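Local coordinates for spore coat polysaccharide biosynthesis protein SpsE (Bacillus subtilis, PDB 1VLI) that probably acts as an N-acylneuraminate-9-phosphate synthase-type enzyme in the pathway that makes the spore coat polysaccharide, at residues Thr120-Gly125 against Ala314-Phe319; Glu228-Ala233 against Pro266-Glu271. One frame throughout, in Å; residues are numbered along the deposited sequence.

How the contacts relate
Contact 1 joins the TIM barrel of the NeuB family to the C-terminal SAF domain. Contact 2 lies wholly within the barrel. Their centres are about 32 Å apart, on opposite sides of the chain's centre, and their nearest atoms are about 16 Å apart. Along the chain, contact 2 is nested inside the loop closed by contact 1. Residues 120-125 follow barrel strand 116-118, and residues 228-233 follow strand 220-225; both strands belong to the same parallel sheet. The zinc residues H226 and H248 lie at or just after strands 220-225 and 244-248. Contact 1 therefore lies at the junction of the two domains, while contact 2 packs neighbouring elements of the barrel.

Contact 1 of 2, residues Thr120-Gly125 against Ala314-Phe319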
loop_
_atom_site.group_PDB
_atom_site.type_symbol
_atom_site.label_atom_id
_atom_site.label_comp_id
_atom_site.label_asym_id
_atom_site.label_seq_id
_atom_site.Cartn_x
_atom_site.Cartn_y
_atom_site.Cartn_z
ATOM N N THR A 120 -2.386 -5.245 4.483
ATOM C CA THR A 120 -2.131 -5.062 3.054
ATOM C C THR A 120 -2.295 -6.364 2.295
ATOM O O THR A 120 -1.828 -7.419 2.755
ATOM C CB THR A 120 -0.675 -4.586 2.882
ATOM O OG1 THR A 120 -0.488 -3.443 3.708
ATOM C CG2 THR A 120 -0.410 -4.074 1.495
ATOM N N VAL A 121 -2.930 -6.288 1.126
ATOM C CA VAL A 121 -3.007 -7.441 0.227
ATOM C C VAL A 121 -2.191 -7.241 -1.047
ATOM O O VAL A 121 -2.017 -6.113 -1.513
ATOM C CB VAL A 121 -4.461 -7.850 -0.086
ATOM C CG1 VAL A 121 -5.169 -8.158 1.199
ATOM C CG2 VAL A 121 -5.196 -6.782 -0.818
ATOM N N CYS A 122 -1.683 -8.342 -1.594
ATOM C CA CYS A 122 -0.876 -8.291 -2.815
ATOM C C CYS A 122 -1.265 -9.286 -3.920
ATOM O O CYS A 122 -0.566 -9.371 -4.923
ATOM C CB CYS A 122 0.604 -8.499 -2.469
ATOM S SG CYS A 122 0.878 -9.978 -1.458
ATOM N N ASP A 123 -2.315 -10.079 -3.705
ATOM C CA ASP A 123 -2.870 -10.933 -4.739
ATOM C C ASP A 123 -4.270 -11.400 -4.375
ATOM O O ASP A 123 -4.785 -11.087 -3.290
ATOM C CB ASP A 123 -1.966 -12.126 -5.054
ATOM C CG ASP A 123 -1.377 -12.780 -3.824
ATOM O OD1 ASP A 123 -2.137 -13.170 -2.894
ATOM O OD2 ASP A 123 -0.140 -12.986 -3.729
ATOM N N GLU A 124 -4.882 -12.142 -5.292
ATOM C CA GLU A 124 -6.229 -12.668 -5.109
ATOM C C GLU A 124 -6.345 -13.496 -3.803
ATOM O O GLU A 124 -7.295 -13.327 -3.032
ATOM C CB GLU A 124 -6.654 -13.459 -6.363
ATOM C CG GLU A 124 -6.910 -12.609 -7.629
ATOM C CD GLU A 124 -5.659 -12.129 -8.433
ATOM O OE1 GLU A 124 -4.485 -12.371 -8.025
ATOM O OE2 GLU A 124 -5.849 -11.495 -9.521
ATOM N N GLY A 125 -5.343 -14.332 -3.533
ATOM C CA GLY A 125 -5.337 -15.218 -2.375
ATOM C C GLY A 125 -5.154 -14.546 -1.020
ATOM O O GLY A 125 -5.812 -14.923 -0.033
ATOM N N ALA A 314 10.376 -2.098 -10.700
ATOM C CA ALA A 314 9.789 -2.583 -9.433
ATOM C C ALA A 314 8.266 -2.823 -9.376
ATOM O O ALA A 314 7.816 -3.646 -8.553
ATOM C CB ALA A 314 10.246 -1.721 -8.243
ATOM N N TYR A 315 7.484 -2.133 -10.222
ATOM C CA TYR A 315 6.060 -2.456 -10.392
ATOM C C TYR A 315 5.887 -3.850 -10.973
ATOM O O TYR A 315 6.858 -4.454 -11.427
ATOM C CB TYR A 315 5.377 -1.478 -11.316
ATOM C CG TYR A 315 5.233 -0.117 -10.737
ATOM C CD1 TYR A 315 5.627 0.146 -9.416
ATOM C CD2 TYR A 315 4.682 0.924 -11.488
ATOM C CE1 TYR A 315 5.502 1.431 -8.862
ATOM C CE2 TYR A 315 4.548 2.230 -10.927
ATOM C CZ TYR A 315 4.968 2.457 -9.629
ATOM O OH TYR A 315 4.837 3.690 -9.063
ATOM N N ARG A 316 4.655 -4.356 -10.985
ATOM C CA ARG A 316 4.415 -5.707 -11.494
ATOM C C ARG A 316 4.434 -5.775 -13.024
ATOM O O ARG A 316 4.288 -4.748 -13.711
ATOM C CB ARG A 316 3.099 -6.269 -10.952
ATOM C CG ARG A 316 3.000 -6.287 -9.418
ATOM C CD ARG A 316 2.347 -7.553 -8.869
ATOM N NE ARG A 316 2.540 -7.668 -7.431
ATOM C CZ ARG A 316 2.283 -8.766 -6.709
ATOM N NH1 ARG A 316 1.832 -9.885 -7.261
ATOM N NH2 ARG A 316 2.524 -8.762 -5.423
ATOM N N GLY A 317 4.637 -6.981 -13.548
ATOM C CA GLY A 317 4.463 -7.269 -14.951
ATOM C C GLY A 317 4.017 -8.703 -15.127
ATOM O O GLY A 317 3.808 -9.436 -14.142
ATOM N N ILE A 318 3.891 -9.126 -16.385
ATOM C CA ILE A 318 3.416 -10.456 -16.663
ATOM C C ILE A 318 4.583 -11.407 -16.898
ATOM O O ILE A 318 5.425 -11.165 -17.779
ATOM C CB ILE A 318 2.470 -10.429 -17.868
ATOM C CG1 ILE A 318 1.280 -9.521 -17.580
ATOM C CG2 ILE A 318 2.006 -11.824 -18.160
ATOM C CD1 ILE A 318 0.345 -9.385 -18.726
ATOM N N PHE A 319 4.612 -12.498 -16.129
ATOM C CA PHE A 319 5.753 -13.414 -16.117
ATOM C C PHE A 319 5.305 -14.822 -16.310
ATOM O O PHE A 319 4.220 -15.163 -15.886
ATOM C CB PHE A 319 6.487 -13.320 -14.786
ATOM C CG PHE A 319 7.402 -12.138 -14.684
ATOM C CD1 PHE A 319 6.931 -10.910 -14.241
ATOM C CD2 PHE A 319 8.745 -12.253 -15.047
ATOM C CE1 PHE A 319 7.784 -9.794 -14.168
ATOM C CE2 PHE A 319 9.604 -11.156 -14.969
ATOM C CZ PHE A 319 9.113 -9.922 -14.531
HETATM O O HOH W 1 1.770 -11.750 -5.215
#
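The guanidinium of R316 has the carbonyl oxygen of C122 over one face and a water at its edge, in plane. C122 belongs to the loop after barrel strand 116-118 of the TIM barrel. R316 comes just before strand 317-320 of the SAF domain, so this buried contact bridges the two domains. C122 O lies 3.4 Å from R316 CZ and 3.2 Å from R316 NH2. The angles are poor for hydrogen bonds, so the oxygen rests on the flat group rather than accepting from its edge. C122 CB also touches R316 NH2, at 3.5 Å. The arginine chain bends at chi2 (-140°) and then runs extended, which carries its end across to the loop.

Among the other partners of the guanidinium, E144 makes a salt bridge with NE, and V337 O on strand 335-338 accepts from NH1. A leucine in place of R316 would probably leave E144 without its charged mate and break the water link between the domains. D123 stands at the N-cap of helix 124-131. Its OD1 is hydrogen-bonded to S126 OG, and its OD2 forms a salt bridge with R70 NE. The water accepts from R316 NH1 at 2.8 Å; it lies 2.7 Å from D123 OD2 and probably donates to it.

Contact 2 of 2, residues Glu228-Ala233 against Pro266-Glu271; sequences EHPTEA and PDELKE
P230 CB and CG lie against E268 and E271 of helix 266-285. The proline ring and the E268 side chain cross at a slant. P230 CG lies 4.1 Å from E268 CB, and P230 CB is 4.0 Å from E268 O. E271 comes from one turn further along the helix. Its CG is anti to the backbone N (chi1 -180°), and the extended chain brings OE2 to 4.0 Å from P230 CB. Beside the proline, T231 points its methyl at the same turn: T231 CG2 lies 3.8 Å from E271 O. These are van der Waals contacts, at the surface of the protein. The polar end of E268 is engaged near its own helix start, where OE1 accepts from N265 N; its ion pair with K253 is long and weak.

H229 is bonded within its own loop. P230 CD lies over one face of the imidazole, toward the rim, and E232 CB lies over the opposite face. T231 N donates to H229 ND1 at 3.0 Å with an angle of 160°, close to the ring plane. This bond probably helps hold the turn that carries P230 and T231.

The loop leads from barrel strand 220-225 into helix 232-239, where A233 packs back on F223 and D225. Helix 266-285 follows strand 244-248. The contact sets the start of this helix against the loop between strand 220-225 and helix 232-239, while P266 and L269 of the same helix pack on A52 and A56 of the first barrel helix, 43-56.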
loop_
_atom_site.group_PDB
_atom_site.type_symbol
_atom_site.label_atom_id
_atom_site.label_comp_id
_atom_site.label_asym_id
_atom_site.label_seq_id
_atom_site.Cartn_x
_atom_site.Cartn_y
_atom_site.Cartn_z
ATOM N N GLU A 228 12.015 10.568 9.332
ATOM C CA GLU A 228 12.354 10.304 10.732
ATOM C C GLU A 228 11.615 11.167 11.756
ATOM O O GLU A 228 11.080 10.657 12.746
ATOM C CB GLU A 228 13.859 10.490 10.952
ATOM C CG GLU A 228 14.750 9.450 10.289
ATOM C CD GLU A 228 16.148 9.439 10.888
ATOM O OE1 GLU A 228 16.270 9.078 12.078
ATOM O OE2 GLU A 228 17.122 9.787 10.181
ATOM N N HIS A 229 11.626 12.474 11.529
ATOM C CA HIS A 229 11.055 13.431 12.457
ATOM C C HIS A 229 9.591 13.140 12.795
ATOM O O HIS A 229 8.807 12.829 11.903
ATOM C CB HIS A 229 11.178 14.832 11.869
ATOM C CG HIS A 229 11.004 15.909 12.888
ATOM N ND1 HIS A 229 9.772 16.252 13.405
ATOM C CD2 HIS A 229 11.909 16.689 13.523
ATOM C CE1 HIS A 229 9.925 17.210 14.300
ATOM N NE2 HIS A 229 11.211 17.496 14.388
ATOM N N PRO A 230 9.215 13.251 14.065
ATOM C CA PRO A 230 7.827 12.955 14.485
ATOM C C PRO A 230 6.702 13.869 13.940
ATOM O O PRO A 230 5.607 13.350 13.678
ATOM C CB PRO A 230 7.896 13.014 16.033
ATOM C CG PRO A 230 9.350 12.856 16.351
ATOM C CD PRO A 230 10.063 13.595 15.226
ATOM N N THR A 231 6.956 15.180 13.768
ATOM C CA THR A 231 5.892 16.149 13.423
ATOM C C THR A 231 6.072 17.010 12.153
ATOM O O THR A 231 5.076 17.473 11.583
ATOM C CB THR A 231 5.596 17.117 14.599
ATOM O OG1 THR A 231 6.826 17.630 15.131
ATOM C CG2 THR A 231 4.934 16.405 15.790
ATOM N N GLU A 232 7.295 17.274 11.708
ATOM C CA GLU A 232 7.421 18.295 10.655
ATOM C C GLU A 232 6.711 17.954 9.336
ATOM O O GLU A 232 5.946 18.769 8.833
ATOM C CB GLU A 232 8.857 18.821 10.474
ATOM C CG GLU A 232 9.747 18.080 9.493
ATOM C CD GLU A 232 10.926 18.935 9.059
ATOM O OE1 GLU A 232 10.802 20.166 9.144
ATOM O OE2 GLU A 232 11.969 18.382 8.641
ATOM N N ALA A 233 6.911 16.740 8.812
ATOM C CA ALA A 233 6.220 16.360 7.592
ATOM C C ALA A 233 4.745 15.962 7.801
ATOM O O ALA A 233 3.921 16.360 6.966
ATOM C CB ALA A 233 6.983 15.305 6.816
ATOM N N PRO A 266 6.622 4.955 21.203
ATOM C CA PRO A 266 5.277 5.317 21.651
ATOM C C PRO A 266 5.063 6.777 21.985
ATOM O O PRO A 266 3.980 7.281 21.716
ATOM C CB PRO A 266 5.090 4.462 22.896
ATOM C CG PRO A 266 5.897 3.238 22.570
ATOM C CD PRO A 266 7.149 3.805 21.962
ATOM N N ASP A 267 6.067 7.426 22.582
ATOM C CA ASP A 267 6.000 8.836 22.947
ATOM C C ASP A 267 5.943 9.731 21.728
ATOM O O ASP A 267 5.084 10.616 21.628
ATOM C CB ASP A 267 7.224 9.238 23.761
ATOM C CG ASP A 267 7.293 8.530 25.065
ATOM O OD1 ASP A 267 7.567 7.303 25.052
ATOM O OD2 ASP A 267 7.082 9.111 26.145
ATOM N N GLU A 268 6.894 9.510 20.828
ATOM C CA GLU A 268 6.939 10.216 19.569
ATOM C C GLU A 268 5.646 10.010 18.754
ATOM O O GLU A 268 5.217 10.931 18.056
ATOM C CB GLU A 268 8.163 9.786 18.764
ATOM C CG GLU A 268 9.485 9.918 19.505
ATOM C CD GLU A 268 10.661 9.404 18.687
ATOM O OE1 GLU A 268 10.615 8.235 18.223
ATOM O OE2 GLU A 268 11.634 10.171 18.507
ATOM N N LEU A 269 5.021 8.830 18.853
ATOM C CA LEU A 269 3.755 8.565 18.149
ATOM C C LEU A 269 2.654 9.465 18.685
ATOM O O LEU A 269 2.008 10.163 17.894
ATOM C CB LEU A 269 3.330 7.079 18.224
ATOM C CG LEU A 269 2.136 6.643 17.342
ATOM C CD1 LEU A 269 2.424 6.707 15.822
ATOM C CD2 LEU A 269 1.619 5.250 17.697
ATOM N N LYS A 270 2.463 9.455 20.013
ATOM C CA LYS A 270 1.549 10.377 20.726
ATOM C C LYS A 270 1.823 11.847 20.371
ATOM O O LYS A 270 0.897 12.641 20.183
ATOM C CB LYS A 270 1.659 10.168 22.241
ATOM C CG LYS A 270 0.589 10.870 23.097
ATOM N N GLU A 271 3.105 12.186 20.273
ATOM C CA GLU A 271 3.560 13.516 19.919
ATOM C C GLU A 271 3.090 13.904 18.504
ATOM O O GLU A 271 2.542 14.996 18.320
ATOM C CB GLU A 271 5.080 13.553 20.043
ATOM C CG GLU A 271 5.753 14.869 19.717
ATOM C CD GLU A 271 7.266 14.791 19.865
ATOM O OE1 GLU A 271 7.746 13.960 20.679
ATOM O OE2 GLU A 271 7.976 15.571 19.172
#